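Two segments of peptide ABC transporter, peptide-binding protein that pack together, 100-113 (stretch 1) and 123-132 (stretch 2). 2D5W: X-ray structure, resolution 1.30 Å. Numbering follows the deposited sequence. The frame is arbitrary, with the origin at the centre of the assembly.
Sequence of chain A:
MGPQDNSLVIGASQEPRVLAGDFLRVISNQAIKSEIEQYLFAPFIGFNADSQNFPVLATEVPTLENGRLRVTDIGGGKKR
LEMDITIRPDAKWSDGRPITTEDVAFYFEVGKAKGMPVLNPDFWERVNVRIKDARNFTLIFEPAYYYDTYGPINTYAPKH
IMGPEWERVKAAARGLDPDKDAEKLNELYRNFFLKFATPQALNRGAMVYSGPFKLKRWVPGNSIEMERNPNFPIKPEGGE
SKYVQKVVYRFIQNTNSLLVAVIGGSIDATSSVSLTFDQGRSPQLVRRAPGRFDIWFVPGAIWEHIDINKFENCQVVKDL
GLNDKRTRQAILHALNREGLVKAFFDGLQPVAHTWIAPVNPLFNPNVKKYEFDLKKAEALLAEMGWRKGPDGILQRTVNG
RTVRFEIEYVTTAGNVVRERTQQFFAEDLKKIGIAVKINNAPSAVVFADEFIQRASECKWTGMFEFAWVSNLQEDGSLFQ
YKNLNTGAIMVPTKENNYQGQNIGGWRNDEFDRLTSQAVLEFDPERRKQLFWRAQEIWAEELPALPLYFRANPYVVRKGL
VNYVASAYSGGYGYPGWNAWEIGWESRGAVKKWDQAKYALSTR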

# COMPACT_ATOMS: atom_id res chain seq x y z
N THR A 100 16.66 -17.17 12.42
CA THR A 100 16.93 -18.46 11.78
C THR A 100 15.79 -18.90 10.87
O THR A 100 14.77 -18.22 10.76
CB THR A 100 17.09 -19.57 12.84
OG1 THR A 100 15.81 -19.88 13.39
CG2 THR A 100 18.03 -19.12 13.96
N THR A 101 15.97 -20.06 10.24
CA THR A 101 14.95 -20.58 9.36
C THR A 101 13.70 -21.00 10.13
O THR A 101 12.67 -21.29 9.53
CB THR A 101 15.49 -21.75 8.50
OG1 THR A 101 16.13 -22.71 9.34
CG2 THR A 101 16.49 -21.23 7.48
N GLU A 102 13.78 -21.06 11.46
CA GLU A 102 12.59 -21.40 12.24
C GLU A 102 11.64 -20.20 12.15
O GLU A 102 10.42 -20.37 12.17
CB GLU A 102 12.94 -21.70 13.70
CG GLU A 102 13.85 -22.91 13.84
CD GLU A 102 13.90 -23.46 15.25
OE1 GLU A 102 14.91 -24.12 15.58
OE2 GLU A 102 12.94 -23.26 16.01
N ASP A 103 12.21 -19.00 12.02
CA ASP A 103 11.42 -17.78 11.89
C ASP A 103 10.75 -17.77 10.51
O ASP A 103 9.67 -17.20 10.34
CB ASP A 103 12.32 -16.56 12.07
CG ASP A 103 12.88 -16.45 13.48
OD1 ASP A 103 14.07 -16.09 13.63
OD2 ASP A 103 12.11 -16.72 14.43
N VAL A 104 11.41 -18.38 9.53
CA VAL A 104 10.88 -18.46 8.18
C VAL A 104 9.74 -19.49 8.14
O VAL A 104 8.67 -19.24 7.59
CB VAL A 104 11.97 -18.88 7.16
CG1 VAL A 104 11.37 -19.04 5.77
CG2 VAL A 104 13.08 -17.84 7.13
N ALA A 105 9.98 -20.66 8.74
CA ALA A 105 8.96 -21.70 8.77
C ALA A 105 7.71 -21.19 9.48
O ALA A 105 6.59 -21.47 9.06
CB ALA A 105 9.49 -22.94 9.49
N PHE A 106 7.91 -20.43 10.55
CA PHE A 106 6.81 -19.87 11.32
C PHE A 106 5.98 -18.92 10.45
O PHE A 106 4.75 -19.02 10.41
CB PHE A 106 7.36 -19.14 12.55
CG PHE A 106 6.33 -18.36 13.30
CD1 PHE A 106 5.22 -18.99 13.84
CD2 PHE A 106 6.47 -16.99 13.45
CE1 PHE A 106 4.25 -18.26 14.52
CE2 PHE A 106 5.51 -16.24 14.13
CZ PHE A 106 4.40 -16.88 14.67
N TYR A 107 6.66 -18.01 9.76
CA TYR A 107 5.99 -17.06 8.87
C TYR A 107 5.10 -17.81 7.87
O TYR A 107 3.93 -17.46 7.66
CB TYR A 107 7.05 -16.25 8.12
CG TYR A 107 6.52 -15.27 7.09
CD1 TYR A 107 6.19 -13.96 7.45
CD2 TYR A 107 6.36 -15.65 5.76
CE1 TYR A 107 5.72 -13.06 6.50
CE2 TYR A 107 5.89 -14.75 4.81
CZ TYR A 107 5.57 -13.46 5.18
OH TYR A 107 5.11 -12.57 4.24
N PHE A 108 5.65 -18.85 7.25
CA PHE A 108 4.89 -19.63 6.28
C PHE A 108 3.70 -20.38 6.88
O PHE A 108 2.65 -20.47 6.25
CB PHE A 108 5.80 -20.59 5.52
CG PHE A 108 6.39 -20.00 4.28
CD1 PHE A 108 7.50 -19.16 4.35
CD2 PHE A 108 5.79 -20.22 3.04
CE1 PHE A 108 8.00 -18.55 3.20
CE2 PHE A 108 6.29 -19.61 1.89
CZ PHE A 108 7.39 -18.77 1.97
N GLU A 109 3.86 -20.90 8.09
CA GLU A 109 2.76 -21.62 8.71
C GLU A 109 1.57 -20.70 8.95
O GLU A 109 0.42 -21.09 8.72
CB GLU A 109 3.22 -22.24 10.03
CG GLU A 109 2.20 -23.15 10.67
CD GLU A 109 2.77 -23.91 11.84
OE1 GLU A 109 3.58 -24.84 11.61
OE2 GLU A 109 2.42 -23.59 12.99
N VAL A 110 1.83 -19.48 9.39
CA VAL A 110 0.76 -18.53 9.65
C VAL A 110 0.10 -18.10 8.33
O VAL A 110 -1.13 -18.05 8.23
CB VAL A 110 1.29 -17.29 10.42
CG1 VAL A 110 0.17 -16.28 10.63
CG2 VAL A 110 1.86 -17.74 11.76
N GLY A 111 0.91 -17.81 7.32
CA GLY A 111 0.35 -17.39 6.04
C GLY A 111 -0.46 -18.49 5.36
O GLY A 111 -1.41 -18.21 4.63
N LYS A 112 -0.08 -19.74 5.61
CA LYS A 112 -0.75 -20.90 5.02
C LYS A 112 -1.99 -21.37 5.78
O LYS A 112 -2.73 -22.23 5.30
CB LYS A 112 0.22 -22.08 4.93
CG LYS A 112 1.35 -21.91 3.93
CD LYS A 112 0.86 -22.16 2.52
CE LYS A 112 2.02 -22.11 1.54
NZ LYS A 112 1.58 -22.44 0.16
N ALA A 113 -2.22 -20.81 6.96
CA ALA A 113 -3.37 -21.22 7.77
C ALA A 113 -4.67 -21.03 7.00
O ALA A 113 -4.91 -19.99 6.40
CB ALA A 113 -3.40 -20.44 9.07
N PHE A 123 -0.53 -15.75 -3.86
CA PHE A 123 0.83 -16.00 -3.40
C PHE A 123 0.83 -17.19 -2.45
O PHE A 123 1.63 -18.12 -2.59
CB PHE A 123 1.36 -14.76 -2.66
CG PHE A 123 2.68 -14.99 -1.95
CD1 PHE A 123 3.89 -14.75 -2.60
CD2 PHE A 123 2.71 -15.43 -0.63
CE1 PHE A 123 5.10 -14.95 -1.95
CE2 PHE A 123 3.92 -15.63 0.03
CZ PHE A 123 5.12 -15.39 -0.63
N TRP A 124 -0.09 -17.16 -1.49
CA TRP A 124 -0.15 -18.21 -0.49
C TRP A 124 -0.56 -19.58 -1.00
O TRP A 124 -0.43 -20.58 -0.29
CB TRP A 124 -1.01 -17.74 0.68
CG TRP A 124 -0.25 -16.73 1.48
CD1 TRP A 124 -0.44 -15.38 1.52
CD2 TRP A 124 0.92 -17.00 2.27
NE1 TRP A 124 0.55 -14.79 2.28
CE2 TRP A 124 1.39 -15.76 2.75
CE3 TRP A 124 1.61 -18.17 2.61
CZ2 TRP A 124 2.53 -15.65 3.56
CZ3 TRP A 124 2.74 -18.07 3.41
CH2 TRP A 124 3.19 -16.82 3.87
N GLU A 125 -1.03 -19.64 -2.24
CA GLU A 125 -1.41 -20.92 -2.83
C GLU A 125 -0.24 -21.52 -3.60
O GLU A 125 -0.05 -22.74 -3.58
CB GLU A 125 -2.60 -20.74 -3.78
CG GLU A 125 -3.93 -20.52 -3.09
CD GLU A 125 -4.43 -21.76 -2.39
OE1 GLU A 125 -5.42 -21.66 -1.64
OE2 GLU A 125 -3.83 -22.84 -2.58
N ARG A 126 0.56 -20.68 -4.24
CA ARG A 126 1.66 -21.18 -5.07
C ARG A 126 3.08 -21.07 -4.51
O ARG A 126 4.02 -21.50 -5.16
CB ARG A 126 1.60 -20.50 -6.44
CG ARG A 126 1.93 -19.03 -6.38
CD ARG A 126 1.59 -18.28 -7.66
NE ARG A 126 2.01 -16.89 -7.50
CZ ARG A 126 3.27 -16.48 -7.62
NH1 ARG A 126 3.57 -15.21 -7.43
NH2 ARG A 126 4.21 -17.33 -8.00
N VAL A 127 3.24 -20.50 -3.32
CA VAL A 127 4.57 -20.37 -2.75
C VAL A 127 4.75 -21.26 -1.53
O VAL A 127 3.87 -21.35 -0.68
CB VAL A 127 4.89 -18.90 -2.37
CG1 VAL A 127 6.32 -18.78 -1.87
CG2 VAL A 127 4.67 -18.00 -3.58
N ASN A 128 5.90 -21.93 -1.47
CA ASN A 128 6.22 -22.81 -0.36
C ASN A 128 7.68 -22.63 0.01
O ASN A 128 8.42 -21.92 -0.67
CB ASN A 128 5.95 -24.27 -0.75
CG ASN A 128 4.48 -24.62 -0.74
OD1 ASN A 128 3.86 -24.71 0.32
ND2 ASN A 128 3.90 -24.80 -1.93
N VAL A 129 8.09 -23.25 1.11
CA VAL A 129 9.47 -23.14 1.55
C VAL A 129 10.04 -24.50 1.94
O VAL A 129 9.31 -25.38 2.40
CB VAL A 129 9.58 -22.17 2.77
CG1 VAL A 129 8.88 -22.76 3.99
CG2 VAL A 129 11.04 -21.89 3.08
N ARG A 130 11.33 -24.66 1.71
CA ARG A 130 12.05 -25.88 2.05
C ARG A 130 13.21 -25.44 2.93
O ARG A 130 13.97 -24.54 2.55
CB ARG A 130 12.56 -26.57 0.78
CG ARG A 130 13.31 -27.87 1.03
CD ARG A 130 13.62 -28.55 -0.29
NE ARG A 130 14.37 -27.67 -1.18
CZ ARG A 130 14.60 -27.92 -2.47
NH1 ARG A 130 15.30 -27.06 -3.20
NH2 ARG A 130 14.13 -29.03 -3.03
N ILE A 131 13.35 -26.05 4.10
CA ILE A 131 14.41 -25.69 5.03
C ILE A 131 15.58 -26.67 4.98
O ILE A 131 15.38 -27.87 5.19
CB ILE A 131 13.87 -25.65 6.48
CG1 ILE A 131 12.61 -24.80 6.56
CG2 ILE A 131 14.94 -25.12 7.42
CD1 ILE A 131 12.80 -23.35 6.16
N LYS A 132 16.78 -26.18 4.70
CA LYS A 132 17.97 -27.03 4.63
C LYS A 132 18.65 -27.15 6.00
O LYS A 132 18.99 -28.25 6.44
CB LYS A 132 18.97 -26.48 3.61
CG LYS A 132 20.27 -27.26 3.53
CD LYS A 132 21.25 -26.62 2.57
CE LYS A 132 22.58 -27.36 2.54
NZ LYS A 132 22.42 -28.77 2.11
O HOH W 1 2.28 -12.33 2.69

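The indole of Trp124 lies flat against the backbone of the helix 101-112 at Gly111, where the absence of a side chain lets the ring approach the main chain directly. Gly111 CA sits 3.5 Å from the centroid of the six-membered ring and only 5° off its normal, a CH-pi contact over the ring face. A CB in ideal geometry on Gly111 would fall 2.1 Å from Trp124 CH2, so the indole could not occupy this position beside any residue that carries one. Trp124 thus acts as a knob in a hole formed by Tyr107, Phe108, Gly111 and Lys112, and it has more of its area covered by the opposing stretch than any other residue in the contact.

Two aromatic side chains of the helix complete the surroundings of the indole. Trp124 directs its edge toward the face of Phe108, with Phe108 CD2 3.7 Å from Trp124 CZ3 and the two planes inclined at 67°. Tyr107 meets the indole obliquely, its CE2 lying 3.5 Å from Trp124 CH2. A water links the same two residues through their polar atoms: it accepts a hydrogen bond from Trp124 NE1 at 3.0 Å and is hydrogen-bonded to Tyr107 OH at 3.2 Å, so the indole nitrogen is satisfied despite the apolar packing of the ring.

The Phe108 ring is enclosed on both faces. Opposite Trp124, Val129 CB stands 3.9 Å from the Phe108 ring centroid, 7° off the normal, while Val127 CG1 approaches the ring edge, 3.9 Å from Phe108 CE2. Phe108 thereby joins the helical part of the second stretch to the strand that follows it.

Lys112, near the end of the helix, supplies the direct hydrogen bonds between the stretches. Its side chain extends past the indole, and the ammonium reaches the turn from helix to strand, where Lys112 NZ donates to Trp124 O at 2.8 Å and to Val127 O at 2.7 Å. A third, weak bond runs from Lys112 NZ to Asn128 OD1 at 3.2 Å. One charged group therefore gathers two main-chain carbonyls and a side-chain amide at the point where the chain leaves its helical conformation.

Helix and strand run roughly antiparallel, at 152°, so the contact continues from Phe108 toward the start of the helix as the strand advances. Val104 CG1 packs 3.9 Å from Val129 CG2, and Thr101 OG1 lies 3.3 Å from Ile131 CG2, a van der Waals contact at the far end of the interface from Lys112.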